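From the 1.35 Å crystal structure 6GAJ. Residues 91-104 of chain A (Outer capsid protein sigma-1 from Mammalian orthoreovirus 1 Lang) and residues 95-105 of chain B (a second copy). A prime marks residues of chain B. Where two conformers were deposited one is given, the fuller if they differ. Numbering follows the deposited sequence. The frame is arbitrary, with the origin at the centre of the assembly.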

# COMPACT_ATOMS: atom_id res chain seq x y z
N THR A 91 -8.63 10.95 31.53
CA THR A 91 -9.47 10.68 32.71
C THR A 91 -8.67 10.86 34.00
O THR A 91 -9.13 11.50 34.97
CB THR A 91 -10.09 9.26 32.56
OG1 THR A 91 -10.90 9.29 31.39
CG2 THR A 91 -10.96 8.90 33.79
N VAL A 92 -7.47 10.28 34.08
CA VAL A 92 -6.71 10.34 35.31
C VAL A 92 -6.37 11.79 35.61
O VAL A 92 -6.45 12.23 36.78
CB VAL A 92 -5.43 9.47 35.25
CG1 VAL A 92 -4.61 9.69 36.51
CG2 VAL A 92 -5.80 8.01 35.13
N THR A 93 -5.90 12.56 34.61
CA THR A 93 -5.56 13.97 34.88
C THR A 93 -6.77 14.79 35.25
O THR A 93 -6.62 15.72 36.05
CB THR A 93 -4.77 14.61 33.73
OG1 THR A 93 -5.50 14.51 32.54
CG2 THR A 93 -3.41 13.91 33.52
N SER A 94 -7.95 14.46 34.74
CA SER A 94 -9.15 15.18 35.19
C SER A 94 -9.39 14.91 36.66
O SER A 94 -9.64 15.87 37.41
CB SER A 94 -10.32 14.73 34.34
OG SER A 94 -10.11 15.23 33.02
N ASN A 95 -9.20 13.69 37.13
CA ASN A 95 -9.37 13.36 38.58
C ASN A 95 -8.27 14.05 39.39
O ASN A 95 -8.51 14.56 40.52
CB ASN A 95 -9.28 11.88 38.77
CG ASN A 95 -9.33 11.50 40.22
OD1 ASN A 95 -8.28 11.30 40.81
ND2 ASN A 95 -10.51 11.56 40.84
N LEU A 96 -7.04 14.06 38.87
CA LEU A 96 -6.02 14.71 39.66
C LEU A 96 -6.30 16.19 39.77
O LEU A 96 -6.04 16.77 40.84
CB LEU A 96 -4.65 14.53 39.00
CG LEU A 96 -4.03 13.14 39.17
CD1 LEU A 96 -2.74 13.05 38.40
CD2 LEU A 96 -3.71 12.84 40.71
N THR A 97 -6.78 16.85 38.71
CA THR A 97 -7.07 18.29 38.77
C THR A 97 -8.08 18.56 39.87
O THR A 97 -7.89 19.51 40.66
CB THR A 97 -7.61 18.78 37.41
OG1 THR A 97 -6.57 18.57 36.42
CG2 THR A 97 -7.95 20.25 37.43
N GLY A 98 -9.13 17.74 39.98
CA GLY A 98 -10.14 17.98 41.03
C GLY A 98 -9.54 17.82 42.42
O GLY A 98 -9.86 18.60 43.35
N ARG A 99 -8.65 16.85 42.60
CA ARG A 99 -8.03 16.62 43.90
C ARG A 99 -7.08 17.80 44.22
O ARG A 99 -6.98 18.20 45.39
CB ARG A 99 -7.20 15.31 43.89
CG ARG A 99 -8.13 14.06 43.91
CD ARG A 99 -7.41 12.76 43.64
NE ARG A 99 -6.50 12.41 44.72
CZ ARG A 99 -5.60 11.43 44.72
NH1 ARG A 99 -5.37 10.71 43.62
NH2 ARG A 99 -4.84 11.22 45.78
N THR A 100 -6.41 18.38 43.22
CA THR A 100 -5.50 19.51 43.44
C THR A 100 -6.30 20.74 43.82
O THR A 100 -5.91 21.48 44.74
CB THR A 100 -4.70 19.72 42.17
OG1 THR A 100 -3.95 18.52 41.91
CG2 THR A 100 -3.66 20.88 42.30
N SER A 101 -7.44 21.01 43.15
CA SER A 101 -8.27 22.16 43.51
C SER A 101 -8.82 22.03 44.93
O SER A 101 -8.87 23.03 45.68
CB SER A 101 -9.43 22.28 42.53
OG SER A 101 -8.93 22.62 41.24
N THR A 102 -9.17 20.80 45.33
CA THR A 102 -9.68 20.59 46.70
C THR A 102 -8.53 20.87 47.71
O THR A 102 -8.78 21.53 48.73
CB THR A 102 -10.12 19.14 46.85
OG1 THR A 102 -11.28 19.01 45.99
CG2 THR A 102 -10.55 18.77 48.24
N LEU A 103 -7.31 20.38 47.41
CA LEU A 103 -6.17 20.64 48.29
C LEU A 103 -5.92 22.13 48.41
O LEU A 103 -5.65 22.63 49.51
CB LEU A 103 -4.92 19.95 47.79
CG LEU A 103 -4.86 18.47 48.12
CD1 LEU A 103 -3.88 17.75 47.14
CD2 LEU A 103 -4.27 18.31 49.60
N GLU A 104 -6.00 22.85 47.30
CA GLU A 104 -5.75 24.30 47.36
C GLU A 104 -6.77 25.02 48.24
O GLU A 104 -6.39 25.88 49.03
CB GLU A 104 -5.76 24.88 45.91
CG GLU A 104 -4.51 24.46 45.13
CD GLU A 104 -4.60 24.68 43.64
OE1 GLU A 104 -5.74 24.82 43.13
OE2 GLU A 104 -3.58 24.53 42.96
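Chain B, residues 95-105: NLTGRTSTLEA

The most unusual feature of this contact is an arginine that packs as a knob, a role more often filled by an apolar side chain. Arg99 of chain A settles among Thr97′, Thr100′, Ser101′ and Glu104′ of chain B, and its guanidinium makes a two-pronged salt bridge with the carboxylate of Glu104′. Arg99 NE donates to Glu104′ OE2 at 2.9 Å and Arg99 NH2 to Glu104′ OE1 at 2.7 Å, the first nearly linear at 172°. Arg99 NH2 also donates to Ser101′ OG, 3.0 Å away. These polar partners lie at the edge of the planar group, where its N-H bonds point, while the methyl Thr100′ CG2 covers one face, 3.7 Å from Arg99 NE. Arginine suits such a place because its flat cation can accept an apolar neighbour over its face and acceptors round its rim. Glutamate is long enough to answer it: the CA-to-CB bond of Glu104′ points sideways, but the end of the side chain comes nearer to chain A.

Chain B is helical throughout residues 95-105, as chain A is throughout 91-104, and each helix runs on beyond its stretch at both ends. Backbone bonds such as Thr100′ N to Leu96′ O, 2.9 Å, hold its turns. The two helices run in the same general direction, crossing at 29° with a closest axial approach of 10.7 Å. In register, CA of Leu96 lies 7.0 Å from CA of Thr97′, CA of Thr100 lies 7.2 Å from CA of Thr100′, and CA of Leu103 lies 7.0 Å from CA of Glu104′.

Leucines pack in the buried layers before and after the threonine level. Leu96 CD1 meets Leu96′ CB at 4.1 Å, and Leu103 CD1 meets Leu103′ CB at 3.9 Å; the branched, flexible leucine fills such space without needing polar partners. Leu103 CD1 also lies 3.9 Å from Thr100′ CG2, so this methyl serves both the leucine and the arginine.

Between the leucine layers, the two copies of Thr100 bring their hydroxyls to 4.5 Å, OG1 to OG1. A water bridges this gap, donating to Thr100 OG1 at 2.8 Å and to Thr100′ OG1 at 2.9 Å. Each hydroxyl in turn donates to its own helix, Thr100′ OG1 reaching Leu96′ O at 2.7 Å. Threonine thus satisfies its hydroxyl even when buried. A second water links the same two residues as the salt bridge, donating to Arg99 O at 2.9 Å and to Glu104′ OE2 at 2.6 Å.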

# COMPACT_ATOMS: atom_id res chain seq x y z
N ASN B 95 3.82 10.07 39.12
CA ASN B 95 4.52 10.95 40.06
C ASN B 95 3.56 11.86 40.75
O ASN B 95 3.59 12.00 42.00
CB ASN B 95 5.61 11.76 39.32
CG ASN B 95 6.25 12.89 40.11
OD1 ASN B 95 5.88 14.11 40.00
ND2 ASN B 95 7.24 12.52 40.89
N LEU B 96 2.67 12.45 39.97
CA LEU B 96 1.70 13.40 40.55
C LEU B 96 0.69 12.71 41.40
O LEU B 96 0.29 13.29 42.43
CB LEU B 96 1.01 14.22 39.45
CG LEU B 96 1.94 15.16 38.70
CD1 LEU B 96 1.18 15.87 37.61
CD2 LEU B 96 2.57 16.22 39.67
N THR B 97 0.27 11.49 41.05
CA THR B 97 -0.71 10.79 41.89
C THR B 97 -0.10 10.53 43.25
O THR B 97 -0.74 10.77 44.30
CB THR B 97 -1.08 9.45 41.21
OG1 THR B 97 -1.78 9.73 40.00
CG2 THR B 97 -1.95 8.51 42.14
N GLY B 98 1.15 10.03 43.30
CA GLY B 98 1.72 9.75 44.60
C GLY B 98 1.93 11.01 45.41
O GLY B 98 1.73 11.00 46.63
N ARG B 99 2.32 12.12 44.79
CA ARG B 99 2.53 13.37 45.51
C ARG B 99 1.20 13.93 45.97
O ARG B 99 1.17 14.51 47.07
CB ARG B 99 3.23 14.41 44.61
CG ARG B 99 4.71 14.08 44.37
CD ARG B 99 5.34 14.80 43.22
NE ARG B 99 5.43 16.20 43.52
CZ ARG B 99 5.92 17.09 42.65
NH1 ARG B 99 6.20 16.72 41.40
NH2 ARG B 99 6.05 18.35 43.00
N THR B 100 0.11 13.74 45.24
CA THR B 100 -1.22 14.21 45.64
C THR B 100 -1.69 13.40 46.83
O THR B 100 -2.23 14.00 47.78
CB THR B 100 -2.16 14.12 44.47
OG1 THR B 100 -1.62 14.98 43.41
CG2 THR B 100 -3.59 14.63 44.77
N SER B 101 -1.55 12.06 46.81
CA SER B 101 -1.93 11.26 47.97
C SER B 101 -1.11 11.66 49.20
O SER B 101 -1.67 11.71 50.32
CB SER B 101 -1.72 9.77 47.68
OG SER B 101 -2.63 9.38 46.66
N THR B 102 0.19 11.91 49.04
CA THR B 102 1.03 12.34 50.19
C THR B 102 0.52 13.70 50.70
O THR B 102 0.37 13.87 51.91
CB THR B 102 2.48 12.46 49.75
OG1 THR B 102 2.88 11.09 49.43
CG2 THR B 102 3.40 12.97 50.88
N LEU B 103 0.18 14.65 49.79
CA LEU B 103 -0.35 15.94 50.26
C LEU B 103 -1.64 15.74 51.00
O LEU B 103 -1.85 16.41 52.03
CB LEU B 103 -0.65 16.85 49.05
CG LEU B 103 0.60 17.57 48.52
CD1 LEU B 103 0.35 18.07 47.11
CD2 LEU B 103 0.97 18.83 49.43
N GLU B 104 -2.54 14.86 50.55
CA GLU B 104 -3.82 14.69 51.22
C GLU B 104 -3.55 14.13 52.65
O GLU B 104 -4.21 14.61 53.62
CB GLU B 104 -4.70 13.77 50.41
CG GLU B 104 -5.24 14.44 49.16
CD GLU B 104 -5.77 13.53 48.07
OE1 GLU B 104 -5.51 12.30 48.16
OE2 GLU B 104 -6.42 14.01 47.12
N ALA B 105 -2.57 13.25 52.81
CA ALA B 105 -2.25 12.72 54.17
C ALA B 105 -1.67 13.84 55.00
O ALA B 105 -2.00 13.94 56.20
CB ALA B 105 -1.27 11.55 54.02
O HOH W 1 -7.84 16.23 47.28
O HOH W 2 -1.62 17.83 43.34